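Afamin (PDB 6FAK) carries hydrophobic molecules in body fluids, binding vitamin E and keeping lipidated Wnt proteins soluble and active. Local coordinates at residues Y218-L222 with L237-S242; Q224-K228 with S296-P302; L411-K416 with L530-K535. All coordinates share one frame. Numbering follows the deposited sequence.

Contact 1 of 3, residues Y218-L222 with L237-S242; sequences YIAIL and LVEDVS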
ATOM      1  N   TYR A 218     -13.080  -1.652  -7.898  1.00 26.81           N
ATOM      2  CA  TYR A 218     -12.712  -2.589  -8.946  1.00 27.94           C
ATOM      3  C   TYR A 218     -13.468  -2.263 -10.229  1.00 27.03           C
ATOM      4  O   TYR A 218     -12.955  -2.447 -11.348  1.00 26.83           O
ATOM      5  CB  TYR A 218     -12.924  -4.082  -8.531  1.00 30.75           C
ATOM      6  CG  TYR A 218     -12.701  -4.464  -7.060  1.00 33.97           C
ATOM      7  CD1 TYR A 218     -11.513  -4.123  -6.393  1.00 34.28           C
ATOM      8  CD2 TYR A 218     -13.644  -5.236  -6.362  1.00 34.14           C
ATOM      9  CE1 TYR A 218     -11.322  -4.474  -5.043  1.00 34.64           C
ATOM     10  CE2 TYR A 218     -13.440  -5.629  -5.040  1.00 34.58           C
ATOM     11  CZ  TYR A 218     -12.285  -5.233  -4.365  1.00 35.55           C
ATOM     12  OH  TYR A 218     -12.120  -5.575  -3.026  1.00 37.21           O
ATOM     13  N   ILE A 219     -14.710  -1.807 -10.104  1.00 25.83           N
ATOM     14  CA  ILE A 219     -15.454  -1.393 -11.303  1.00 25.74           C
ATOM     15  C   ILE A 219     -14.709  -0.249 -11.942  1.00 25.65           C
ATOM     16  O   ILE A 219     -14.496  -0.232 -13.177  1.00 25.76           O
ATOM     17  CB  ILE A 219     -16.918  -0.975 -11.011  1.00 25.73           C
ATOM     18  CG1 ILE A 219     -17.766  -2.161 -10.521  1.00 25.71           C
ATOM     19  CG2 ILE A 219     -17.550  -0.366 -12.283  1.00 25.99           C
ATOM     20  CD1 ILE A 219     -19.034  -1.753  -9.774  1.00 25.52           C
ATOM     21  N   ALA A 220     -14.300   0.722 -11.121  1.00 25.23           N
ATOM     22  CA  ALA A 220     -13.639   1.902 -11.691  1.00 25.46           C
ATOM     23  C   ALA A 220     -12.316   1.539 -12.361  1.00 25.99           C
ATOM     24  O   ALA A 220     -12.103   1.958 -13.455  1.00 26.42           O
ATOM     25  CB  ALA A 220     -13.440   3.006 -10.664  1.00 25.03           C
ATOM     26  N   ILE A 221     -11.460   0.729 -11.707  1.00 26.60           N
ATOM     27  CA  ILE A 221     -10.140   0.364 -12.243  1.00 27.25           C
ATOM     28  C   ILE A 221     -10.260  -0.508 -13.495  1.00 28.34           C
ATOM     29  O   ILE A 221      -9.559  -0.276 -14.506  1.00 27.48           O
ATOM     30  CB  ILE A 221      -9.285  -0.417 -11.212  1.00 27.96           C
ATOM     31  CG1 ILE A 221      -8.840   0.499 -10.066  1.00 28.18           C
ATOM     32  CG2 ILE A 221      -8.021  -1.027 -11.863  1.00 28.82           C
ATOM     33  CD1 ILE A 221      -8.322  -0.268  -8.850  1.00 29.21           C
ATOM     34  N   LEU A 222     -11.087  -1.556 -13.412  1.00 29.17           N
ATOM     35  CA  LEU A 222     -11.264  -2.456 -14.579  1.00 29.83           C
ATOM     36  C   LEU A 222     -11.895  -1.769 -15.823  1.00 29.28           C
ATOM     37  O   LEU A 222     -11.571  -2.088 -16.997  1.00 28.48           O
ATOM     38  CB  LEU A 222     -12.015  -3.695 -14.140  1.00 31.04           C
ATOM     39  CG  LEU A 222     -11.351  -4.575 -13.059  1.00 32.84           C
ATOM     40  CD1 LEU A 222     -12.269  -5.653 -12.554  1.00 34.62           C
ATOM     41  CD2 LEU A 222     -10.092  -5.220 -13.651  1.00 34.90           C
ATOM     42  N   LEU A 237     -16.356 -10.241 -13.908  1.00 30.00           N
ATOM     43  CA  LEU A 237     -14.943 -10.129 -13.566  1.00 30.57           C
ATOM     44  C   LEU A 237     -14.775  -9.494 -12.180  1.00 29.55           C
ATOM     45  O   LEU A 237     -13.946  -9.939 -11.392  1.00 28.81           O
ATOM     46  CB  LEU A 237     -14.203  -9.328 -14.628  1.00 31.01           C
ATOM     47  CG  LEU A 237     -12.704  -9.133 -14.540  1.00 32.73           C
ATOM     48  CD1 LEU A 237     -11.990 -10.487 -14.465  1.00 34.23           C
ATOM     49  CD2 LEU A 237     -12.206  -8.298 -15.702  1.00 33.02           C
ATOM     50  N   VAL A 238     -15.564  -8.463 -11.908  1.00 28.96           N
ATOM     51  CA  VAL A 238     -15.571  -7.800 -10.626  1.00 29.13           C
ATOM     52  C   VAL A 238     -15.890  -8.774  -9.490  1.00 29.56           C
ATOM     53  O   VAL A 238     -15.261  -8.671  -8.423  1.00 28.63           O
ATOM     54  CB  VAL A 238     -16.510  -6.600 -10.588  1.00 29.26           C
ATOM     55  CG1 VAL A 238     -16.813  -6.139  -9.149  1.00 29.50           C
ATOM     56  CG2 VAL A 238     -15.927  -5.471 -11.411  1.00 29.62           C
ATOM     57  N   GLU A 239     -16.832  -9.696  -9.705  1.00 30.29           N
ATOM     58  CA  GLU A 239     -17.111 -10.762  -8.727  1.00 31.95           C
ATOM     59  C   GLU A 239     -15.896 -11.640  -8.414  1.00 31.23           C
ATOM     60  O   GLU A 239     -15.624 -11.906  -7.228  1.00 30.01           O
ATOM     61  CB  GLU A 239     -18.296 -11.650  -9.167  1.00 35.95           C
ATOM     62  CG  GLU A 239     -19.621 -10.927  -9.109  1.00 39.85           C
ATOM     63  CD  GLU A 239     -20.349 -11.163  -7.803  1.00 44.01           C
ATOM     64  OE1 GLU A 239     -19.695 -11.299  -6.736  1.00 44.50           O
ATOM     65  OE2 GLU A 239     -21.594 -11.243  -7.837  1.00 49.70           O
ATOM     66  N   ASP A 240     -15.155 -12.031  -9.452  1.00 30.56           N
ATOM     67  CA  ASP A 240     -13.922 -12.778  -9.282  1.00 30.78           C
ATOM     68  C   ASP A 240     -12.840 -11.964  -8.544  1.00 29.12           C
ATOM     69  O   ASP A 240     -12.176 -12.497  -7.621  1.00 28.56           O
ATOM     70  CB  ASP A 240     -13.373 -13.286 -10.617  1.00 32.92           C
ATOM     71  CG  ASP A 240     -14.211 -14.425 -11.249  1.00 37.41           C
ATOM     72  OD1 ASP A 240     -15.114 -15.012 -10.616  1.00 38.67           O
ATOM     73  OD2 ASP A 240     -13.954 -14.735 -12.437  1.00 40.15           O
ATOM     74  N   VAL A 241     -12.679 -10.692  -8.917  1.00 27.45           N
ATOM     75  CA  VAL A 241     -11.734  -9.836  -8.253  1.00 27.04           C
ATOM     76  C   VAL A 241     -12.073  -9.628  -6.769  1.00 27.18           C
ATOM     77  O   VAL A 241     -11.154  -9.693  -5.930  1.00 26.78           O
ATOM     78  CB  VAL A 241     -11.574  -8.486  -8.976  1.00 26.68           C
ATOM     79  CG1 VAL A 241     -10.629  -7.598  -8.227  1.00 26.70           C
ATOM     80  CG2 VAL A 241     -11.008  -8.688 -10.359  1.00 26.93           C
ATOM     81  N   SER A 242     -13.346  -9.373  -6.454  0.66 26.68           N
ATOM     82  CA  SER A 242     -13.755  -9.164  -5.077  0.66 26.91           C
ATOM     83  C   SER A 242     -13.472 -10.407  -4.192  0.66 27.49           C
ATOM     84  O   SER A 242     -12.919 -10.273  -3.098  0.66 26.76           O
ATOM     85  CB  SER A 242     -15.211  -8.715  -4.995  0.66 27.04           C
ATOM     86  OG  SER A 242     -15.641  -8.632  -3.665  0.66 26.86           O
TER
HETATM   87  O   HOH W   1     -13.676  -7.860  -1.856  1.00 36.41           O
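Leu-222 is a bump pointing into a hollow of the neighbouring helix bounded by Leu-237, Val-238 and Val-241, its CD1 lying 4.0 Å from Leu-237 CG, 3.8 Å from Val-238 CG2 and 4.0 Å from Val-241 CG2. One turn earlier, Tyr-218 lays its ring against the same ridge: Val-241 CG1 sits over one face, 4.2 Å from the ring centroid and 20° off the normal, a CH-pi contact, while Val-238 CG1 meets the ring edge at 4.3 Å from Tyr-218 CD2. Tyr-218 CE2 comes to 3.5 Å from Ser-242 CA. Val-238 CG2 in turn fits beside Ile-219, 3.9 Å from Ile-219 CG1. The segments cross at 118° with axes 10.2 Å apart, and the closest CA atoms are those of Tyr-218 and Val-238, 6.2 Å apart. Both belong to the all-helical second albumin domain, within the region that forms the pocket for hydrophobic ligands; a tetraethylene glycol, probably from the crystallisation liquor, lies about 4 Å from the Leu-222 side chain. No direct hydrogen bond links the segments. A water bridges Tyr-218 OH (3.0 Å) to Ser-242, donating to its O at 2.8 Å and hydrogen-bonding its OG at 2.8 Å.

Contact 2 of 3, residues Q224-K228 with S296-P302; sequences QKFPK and SNKDDRP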
ATOM      1  N   GLN A 224     -11.615   1.483 -16.562  1.00 31.65           N
ATOM      2  CA  GLN A 224     -10.526   2.299 -17.136  1.00 33.14           C
ATOM      3  C   GLN A 224      -9.534   1.484 -17.934  1.00 36.12           C
ATOM      4  O   GLN A 224      -9.103   1.908 -19.002  1.00 40.15           O
ATOM      5  CB  GLN A 224      -9.729   3.047 -16.057  1.00 32.80           C
ATOM      6  CG  GLN A 224     -10.154   4.455 -15.875  1.00 32.14           C
ATOM      7  CD  GLN A 224      -9.287   5.228 -14.893  1.00 30.59           C
ATOM      8  OE1 GLN A 224      -8.478   4.666 -14.131  1.00 29.15           O
ATOM      9  NE2 GLN A 224      -9.488   6.519 -14.880  1.00 30.32           N
ATOM     10  N   LYS A 225      -9.146   0.342 -17.387  1.00 37.38           N
ATOM     11  CA  LYS A 225      -8.149  -0.513 -18.008  1.00 39.48           C
ATOM     12  C   LYS A 225      -8.661  -1.241 -19.249  1.00 39.78           C
ATOM     13  O   LYS A 225      -7.909  -1.411 -20.218  1.00 42.30           O
ATOM     14  CB  LYS A 225      -7.652  -1.535 -16.984  1.00 42.13           C
ATOM     15  CG  LYS A 225      -6.438  -2.323 -17.449  1.00 47.77           C
ATOM     16  CD  LYS A 225      -6.056  -3.347 -16.398  1.00 53.95           C
ATOM     17  CE  LYS A 225      -4.752  -4.072 -16.726  1.00 54.90           C
ATOM     18  NZ  LYS A 225      -3.618  -3.399 -16.024  1.00 56.81           N
ATOM     19  N   PHE A 226      -9.919  -1.681 -19.218  1.00 37.38           N
ATOM     20  CA  PHE A 226     -10.519  -2.456 -20.316  1.00 36.26           C
ATOM     21  C   PHE A 226     -11.763  -1.738 -20.802  1.00 34.34           C
ATOM     22  O   PHE A 226     -12.871  -2.232 -20.646  1.00 34.20           O
ATOM     23  CB  PHE A 226     -10.890  -3.867 -19.846  1.00 39.11           C
ATOM     24  CG  PHE A 226      -9.745  -4.630 -19.235  1.00 41.60           C
ATOM     25  CD1 PHE A 226      -8.555  -4.800 -19.930  1.00 44.75           C
ATOM     26  CD2 PHE A 226      -9.870  -5.219 -17.987  1.00 43.71           C
ATOM     27  CE1 PHE A 226      -7.494  -5.496 -19.380  1.00 45.02           C
ATOM     28  CE2 PHE A 226      -8.817  -5.923 -17.422  1.00 49.08           C
ATOM     29  CZ  PHE A 226      -7.617  -6.061 -18.126  1.00 48.57           C
ATOM     30  N   PRO A 227     -11.594  -0.576 -21.428  1.00 34.15           N
ATOM     31  CA  PRO A 227     -12.764   0.224 -21.741  1.00 34.91           C
ATOM     32  C   PRO A 227     -13.646  -0.351 -22.851  1.00 36.92           C
ATOM     33  O   PRO A 227     -14.756   0.129 -23.015  1.00 36.85           O
ATOM     34  CB  PRO A 227     -12.168   1.552 -22.172  1.00 35.55           C
ATOM     35  CG  PRO A 227     -10.813   1.228 -22.659  1.00 35.31           C
ATOM     36  CD  PRO A 227     -10.347   0.126 -21.778  1.00 35.52           C
ATOM     37  N   LYS A 228     -13.190  -1.372 -23.568  1.00 37.36           N
ATOM     38  CA  LYS A 228     -14.055  -2.024 -24.563  1.00 41.27           C
ATOM     39  C   LYS A 228     -14.893  -3.191 -23.995  1.00 40.21           C
ATOM     40  O   LYS A 228     -15.703  -3.748 -24.709  1.00 39.47           O
ATOM     41  CB  LYS A 228     -13.222  -2.443 -25.795  1.00 46.71           C
ATOM     42  CG  LYS A 228     -12.579  -3.814 -25.745  1.00 55.03           C
ATOM     43  CD  LYS A 228     -11.922  -4.207 -27.076  1.00 66.89           C
ATOM     44  CE  LYS A 228     -12.494  -5.516 -27.641  1.00 71.63           C
ATOM     45  NZ  LYS A 228     -11.485  -6.263 -28.437  1.00 80.48           N
ATOM     46  N   SER A 296       0.280  -4.158 -17.375  1.00 66.04           N
ATOM     47  CA  SER A 296       0.026  -3.752 -18.755  1.00 65.18           C
ATOM     48  C   SER A 296      -0.676  -2.392 -18.738  1.00 70.10           C
ATOM     49  O   SER A 296      -1.369  -2.044 -17.770  1.00 59.73           O
ATOM     50  CB  SER A 296      -0.779  -4.800 -19.520  1.00 69.51           C
ATOM     51  OG  SER A 296      -2.099  -4.921 -19.016  1.00 78.96           O
ATOM     52  N   ASN A 297      -0.447  -1.594 -19.774  1.00 77.76           N
ATOM     53  CA  ASN A 297      -1.053  -0.258 -19.845  1.00 79.07           C
ATOM     54  C   ASN A 297      -2.545  -0.345 -20.205  1.00 76.66           C
ATOM     55  O   ASN A 297      -3.053  -1.417 -20.592  1.00 70.41           O
ATOM     56  CB  ASN A 297      -0.278   0.684 -20.794  1.00 88.80           C
ATOM     57  CG  ASN A 297      -0.072   0.109 -22.188  1.00 95.78           C
ATOM     58  OD1 ASN A 297      -0.460  -1.024 -22.475  1.00109.40           O
ATOM     59  ND2 ASN A 297       0.569   0.890 -23.058  1.00 85.32           N
ATOM     60  N   LYS A 298      -3.235   0.786 -20.042  1.00 77.41           N
ATOM     61  CA  LYS A 298      -4.664   0.900 -20.357  1.00 74.17           C
ATOM     62  C   LYS A 298      -4.867   0.704 -21.862  1.00 76.46           C
ATOM     63  O   LYS A 298      -4.140   1.284 -22.678  1.00 86.58           O
ATOM     64  CB  LYS A 298      -5.248   2.258 -19.920  1.00 68.83           C
ATOM     65  CG  LYS A 298      -5.110   2.583 -18.422  1.00 74.11           C
ATOM     66  CD  LYS A 298      -5.946   3.813 -18.022  1.00 79.50           C
ATOM     67  CE  LYS A 298      -5.146   4.933 -17.352  1.00 82.22           C
ATOM     68  NZ  LYS A 298      -5.009   4.818 -15.867  1.00 88.24           N
ATOM     69  N   ASP A 299      -5.829  -0.143 -22.216  1.00 67.70           N
ATOM     70  CA  ASP A 299      -6.228  -0.347 -23.610  1.00 70.29           C
ATOM     71  C   ASP A 299      -6.796   0.971 -24.165  1.00 73.13           C
ATOM     72  O   ASP A 299      -7.266   1.825 -23.399  1.00 76.76           O
ATOM     73  CB  ASP A 299      -7.260  -1.488 -23.677  1.00 72.85           C
ATOM     74  CG  ASP A 299      -7.607  -1.923 -25.095  1.00 76.51           C
ATOM     75  OD1 ASP A 299      -7.195  -1.273 -26.074  1.00 98.80           O
ATOM     76  OD2 ASP A 299      -8.315  -2.937 -25.236  1.00 77.91           O
ATOM     77  N   ASP A 300      -6.710   1.150 -25.483  1.00 74.67           N
ATOM     78  CA  ASP A 300      -7.281   2.326 -26.151  1.00 79.60           C
ATOM     79  C   ASP A 300      -8.796   2.237 -26.041  1.00 80.76           C
ATOM     80  O   ASP A 300      -9.363   1.148 -26.195  1.00 78.85           O
ATOM     81  CB  ASP A 300      -6.918   2.378 -27.647  1.00 86.02           C
ATOM     82  CG  ASP A 300      -5.415   2.340 -27.911  1.00 92.85           C
ATOM     83  OD1 ASP A 300      -4.617   2.342 -26.951  1.00 91.27           O
ATOM     84  OD2 ASP A 300      -5.038   2.306 -29.105  1.00103.57           O
ATOM     85  N   ARG A 301      -9.447   3.372 -25.780  1.00 86.59           N
ATOM     86  CA  ARG A 301     -10.911   3.439 -25.790  1.00 82.39           C
ATOM     87  C   ARG A 301     -11.433   3.133 -27.182  1.00 83.60           C
ATOM     88  O   ARG A 301     -10.790   3.503 -28.167  1.00 84.30           O
ATOM     89  CB  ARG A 301     -11.415   4.825 -25.401  1.00 79.65           C
ATOM     90  CG  ARG A 301     -11.564   5.053 -23.911  1.00 79.47           C
ATOM     91  CD  ARG A 301     -12.083   6.460 -23.692  1.00 77.04           C
ATOM     92  NE  ARG A 301     -11.035   7.467 -23.867  1.00 75.76           N
ATOM     93  CZ  ARG A 301     -11.234   8.760 -24.134  1.00 80.18           C
ATOM     94  NH1 ARG A 301     -12.474   9.239 -24.307  1.00 85.57           N
ATOM     95  NH2 ARG A 301     -10.194   9.580 -24.243  1.00 79.42           N
ATOM     96  N   PRO A 302     -12.588   2.447 -27.272  1.00 85.47           N
ATOM     97  CA  PRO A 302     -13.278   2.392 -28.558  1.00 87.31           C
ATOM     98  C   PRO A 302     -13.421   3.797 -29.153  1.00 85.52           C
ATOM     99  O   PRO A 302     -14.126   4.629 -28.599  1.00 78.91           O
ATOM    100  CB  PRO A 302     -14.637   1.776 -28.197  1.00 85.99           C
ATOM    101  CG  PRO A 302     -14.343   0.897 -27.029  1.00 82.63           C
ATOM    102  CD  PRO A 302     -13.203   1.542 -26.280  1.00 82.51           C
TER
HETATM  103  O   HOH W   2     -10.726  -2.879 -23.448  1.00 37.66           O
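The chain leaves its helix at Phe-226 (phi/psi -123/68) and turns through Pro-227 and Lys-228, while residues 296-302, free of regular helix or strand, run extended with phi from -50 to -75° and psi from 109 to 168°. This is a helix end packed against an extended linker, the linker joining helices 288-295 and 318-324 of the second albumin domain. CA atoms pair in the same chain order: Lys-225 with Lys-298 at 4.4 Å, Pro-227 with Arg-301 at 5.5 Å and Lys-228 with Pro-302 at 6.0 Å. One direct backbone hydrogen bond ties them, Asp-299 N to Lys-225 O at 3.2 Å and 160°, using a carbonyl at the helix end. Among the side chains, Lys-225 reaches out along the linker so that NZ donates to Ser-296 O at 3.2 Å; it also bonds Ile-293 O, at the end of the preceding helix. Pro-227 lies against the linker backbone, its CG 3.7 Å from Asp-299 O and 3.8 Å from Arg-301 CA. Beyond it, Lys-228 CB packs 3.7 Å from Pro-302 CG. A water finishes the join, accepting from Lys-228 N at 2.9 Å and donating to Asp-299 OD2 at 3.0 Å.

Contact 3 of 3, residues L411-K416 with L530-K535; sequences LIRLTK and LVNLVK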
ATOM      1  N   LEU A 411       6.360  16.890   6.229  1.00 27.89           N
ATOM      2  CA  LEU A 411       6.758  16.407   7.539  1.00 27.04           C
ATOM      3  C   LEU A 411       6.282  17.345   8.627  1.00 26.07           C
ATOM      4  O   LEU A 411       5.777  16.898   9.648  1.00 25.78           O
ATOM      5  CB  LEU A 411       8.290  16.185   7.583  1.00 27.03           C
ATOM      6  CG  LEU A 411       8.777  15.017   6.741  1.00 27.65           C
ATOM      7  CD1 LEU A 411      10.294  15.018   6.824  1.00 28.28           C
ATOM      8  CD2 LEU A 411       8.263  13.665   7.218  1.00 27.08           C
ATOM      9  N   ILE A 412       6.437  18.645   8.436  1.00 25.61           N
ATOM     10  CA  ILE A 412       5.907  19.626   9.401  1.00 25.91           C
ATOM     11  C   ILE A 412       4.359  19.485   9.561  1.00 26.44           C
ATOM     12  O   ILE A 412       3.829  19.337  10.684  1.00 26.53           O
ATOM     13  CB  ILE A 412       6.292  21.099   9.001  1.00 25.75           C
ATOM     14  CG1 ILE A 412       7.805  21.312   9.162  1.00 25.68           C
ATOM     15  CG2 ILE A 412       5.534  22.094   9.890  1.00 26.11           C
ATOM     16  CD1 ILE A 412       8.361  22.610   8.581  1.00 26.14           C
ATOM     17  N   ARG A 413       3.660  19.481   8.441  1.00 27.26           N
ATOM     18  CA  ARG A 413       2.186  19.422   8.425  1.00 28.65           C
ATOM     19  C   ARG A 413       1.674  18.131   9.029  1.00 26.21           C
ATOM     20  O   ARG A 413       0.792  18.182   9.873  1.00 25.41           O
ATOM     21  CB  ARG A 413       1.628  19.589   7.004  1.00 33.18           C
ATOM     22  CG  ARG A 413       1.457  21.066   6.627  1.00 39.87           C
ATOM     23  CD  ARG A 413       0.158  21.685   7.214  1.00 43.77           C
ATOM     24  NE  ARG A 413       0.400  22.414   8.472  1.00 50.33           N
ATOM     25  CZ  ARG A 413      -0.476  22.583   9.468  1.00 47.11           C
ATOM     26  NH1 ARG A 413      -1.717  22.093   9.379  1.00 48.40           N
ATOM     27  NH2 ARG A 413      -0.120  23.249  10.545  1.00 50.74           N
ATOM     28  N   LEU A 414       2.231  17.003   8.604  1.00 25.29           N
ATOM     29  CA  LEU A 414       1.812  15.722   9.096  1.00 25.27           C
ATOM     30  C   LEU A 414       2.033  15.600  10.615  1.00 24.37           C
ATOM     31  O   LEU A 414       1.204  15.034  11.332  1.00 23.94           O
ATOM     32  CB  LEU A 414       2.527  14.564   8.388  1.00 26.39           C
ATOM     33  CG  LEU A 414       2.111  14.153   6.968  1.00 28.36           C
ATOM     34  CD1 LEU A 414       3.248  13.326   6.313  1.00 29.36           C
ATOM     35  CD2 LEU A 414       0.845  13.315   7.053  1.00 29.94           C
ATOM     36  N   THR A 415       3.203  16.043  11.077  1.00 24.03           N
ATOM     37  CA  THR A 415       3.541  15.969  12.515  1.00 23.83           C
ATOM     38  C   THR A 415       2.607  16.872  13.350  1.00 24.25           C
ATOM     39  O   THR A 415       2.162  16.474  14.413  1.00 24.17           O
ATOM     40  CB  THR A 415       5.032  16.271  12.759  1.00 23.52           C
ATOM     41  OG1 THR A 415       5.836  15.381  11.965  1.00 23.24           O
ATOM     42  CG2 THR A 415       5.394  16.053  14.159  1.00 23.47           C
ATOM     43  N   LYS A 416       2.281  18.055  12.853  1.00 24.88           N
ATOM     44  CA  LYS A 416       1.280  18.911  13.506  1.00 25.86           C
ATOM     45  C   LYS A 416      -0.098  18.254  13.698  1.00 25.19           C
ATOM     46  O   LYS A 416      -0.772  18.417  14.765  1.00 24.81           O
ATOM     47  CB  LYS A 416       1.084  20.226  12.722  1.00 27.79           C
ATOM     48  CG  LYS A 416       2.232  21.200  12.798  1.00 30.70           C
ATOM     49  CD  LYS A 416       2.307  21.911  14.130  1.00 33.57           C
ATOM     50  CE  LYS A 416       3.253  23.121  14.102  1.00 35.91           C
ATOM     51  NZ  LYS A 416       2.777  24.367  13.419  1.00 37.62           N
ATOM     52  N   LEU A 530      13.756  16.661  11.931  1.00 24.59           N
ATOM     53  CA  LEU A 530      12.677  17.618  11.688  1.00 24.19           C
ATOM     54  C   LEU A 530      11.381  17.241  12.405  1.00 23.66           C
ATOM     55  O   LEU A 530      10.747  18.104  13.027  1.00 23.75           O
ATOM     56  CB  LEU A 530      12.425  17.816  10.224  1.00 24.26           C
ATOM     57  CG  LEU A 530      11.312  18.804   9.890  1.00 24.44           C
ATOM     58  CD1 LEU A 530      11.432  20.201  10.479  1.00 24.80           C
ATOM     59  CD2 LEU A 530      11.256  18.932   8.387  1.00 24.74           C
ATOM     60  N   VAL A 531      11.025  15.953  12.335  1.00 23.23           N
ATOM     61  CA  VAL A 531       9.846  15.471  12.977  1.00 22.84           C
ATOM     62  C   VAL A 531       9.945  15.654  14.492  1.00 22.95           C
ATOM     63  O   VAL A 531       9.009  16.196  15.102  1.00 22.94           O
ATOM     64  CB  VAL A 531       9.491  14.031  12.553  1.00 22.71           C
ATOM     65  CG1 VAL A 531       8.397  13.413  13.420  1.00 22.65           C
ATOM     66  CG2 VAL A 531       9.050  14.037  11.102  1.00 22.64           C
ATOM     67  N   ASN A 532      11.035  15.205  15.082  1.00 23.10           N
ATOM     68  CA  ASN A 532      11.257  15.400  16.537  1.00 23.34           C
ATOM     69  C   ASN A 532      11.230  16.881  16.951  1.00 23.53           C
ATOM     70  O   ASN A 532      10.640  17.255  17.971  1.00 23.38           O
ATOM     71  CB  ASN A 532      12.535  14.691  17.014  1.00 23.44           C
ATOM     72  CG  ASN A 532      12.426  13.182  16.929  1.00 23.47           C
ATOM     73  OD1 ASN A 532      11.352  12.623  17.201  1.00 23.45           O
ATOM     74  ND2 ASN A 532      13.515  12.512  16.588  1.00 23.47           N
ATOM     75  N   LEU A 533      11.806  17.738  16.119  1.00 23.93           N
ATOM     76  CA  LEU A 533      11.765  19.177  16.354  1.00 24.16           C
ATOM     77  C   LEU A 533      10.341  19.746  16.395  1.00 24.13           C
ATOM     78  O   LEU A 533      10.012  20.595  17.296  1.00 24.07           O
ATOM     79  CB  LEU A 533      12.584  19.913  15.296  1.00 24.56           C
ATOM     80  CG  LEU A 533      12.800  21.391  15.554  1.00 25.09           C
ATOM     81  CD1 LEU A 533      13.656  21.628  16.797  1.00 25.40           C
ATOM     82  CD2 LEU A 533      13.426  21.996  14.300  1.00 25.40           C
ATOM     83  N   VAL A 534       9.508  19.277  15.454  1.00 24.01           N
ATOM     84  CA  VAL A 534       8.133  19.716  15.339  1.00 24.10           C
ATOM     85  C   VAL A 534       7.346  19.230  16.561  1.00 24.08           C
ATOM     86  O   VAL A 534       6.523  19.977  17.069  1.00 24.22           O
ATOM     87  CB  VAL A 534       7.425  19.297  14.025  1.00 24.10           C
ATOM     88  CG1 VAL A 534       5.998  19.738  14.029  1.00 24.19           C
ATOM     89  CG2 VAL A 534       8.066  19.969  12.809  1.00 24.38           C
ATOM     90  N   LYS A 535       7.591  17.999  17.019  1.00 23.86           N
ATOM     91  CA  LYS A 535       6.942  17.495  18.259  1.00 23.89           C
ATOM     92  C   LYS A 535       7.368  18.368  19.418  1.00 24.64           C
ATOM     93  O   LYS A 535       6.527  18.851  20.209  1.00 24.90           O
ATOM     94  CB  LYS A 535       7.327  16.048  18.541  1.00 23.47           C
ATOM     95  CG  LYS A 535       6.652  15.054  17.618  1.00 22.94           C
ATOM     96  CD  LYS A 535       7.081  13.641  17.872  1.00 22.95           C
ATOM     97  CE  LYS A 535       6.312  12.707  16.983  1.00 22.84           C
ATOM     98  NZ  LYS A 535       6.675  11.313  17.236  1.00 22.94           N
TER
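Thr-415 and Val-534 are covered most, by 79 and 78 Å² of the opposing segment, and their CA-to-CB bonds both point across the interface. They meet through Thr-415 CG2 and Val-534 CG1, 3.7 Å apart. The same threonine methyl touches the aliphatic part of Lys-535 (CG2 to CG, 3.8 Å), while Thr-415 OG1 lies 3.5 Å from Val-531 CG1. Val-534 also reaches Ile-412, CG2 to CG1 at 3.9 Å. Val-531, with 54 Å² covered, adds its CG2 at 4.0 Å from Leu-411 CD2. These contacts join the end of the long helix 376-417 to helix 521-536 in the third albumin domain; the segments' axes approach to 9.2 Å at a signed angle of -44°, and the CA pairs Leu-411/Val-531 and Ile-412/Val-534 are both 6.3 Å apart. Helices 423-440 and 542-560 also pack on these residues, placing the pair in a helical bundle. The lysine ends find partners outside the pair: Lys-416 NZ forms a salt bridge with Asp-542, and Lys-535 NZ bonds Leu-421 O. Thr-415 OG1 donates within its own helix to Leu-411 O at 2.8 Å. With that hydroxyl satisfied and no hydrogen bond crossing the interface, the two segments are held together directly by apolar, shape-dependent packing.

Contacts 1 and 2 both use helix 216-225 and lie 14 Å apart between centres. Their segments alternate along the chain (218-222, 224-228, 237-242, 296-302), so this one short helix meets helix 231-250 and then, at its C-terminal end, the linker before helix 318-324. All four segments belong to the second albumin repeat, where the pocket for hydrophobic ligands lies. Contact 3 follows in sequence, inside the third repeat, joining helices 376-417 and 521-536. Its centre is 39 Å from contact 1 and 42 Å from contact 2, on the opposite side of the chain's centre, with nearest atoms about 23 and 25 Å away. Each of the three contacts is thus internal to one repeat.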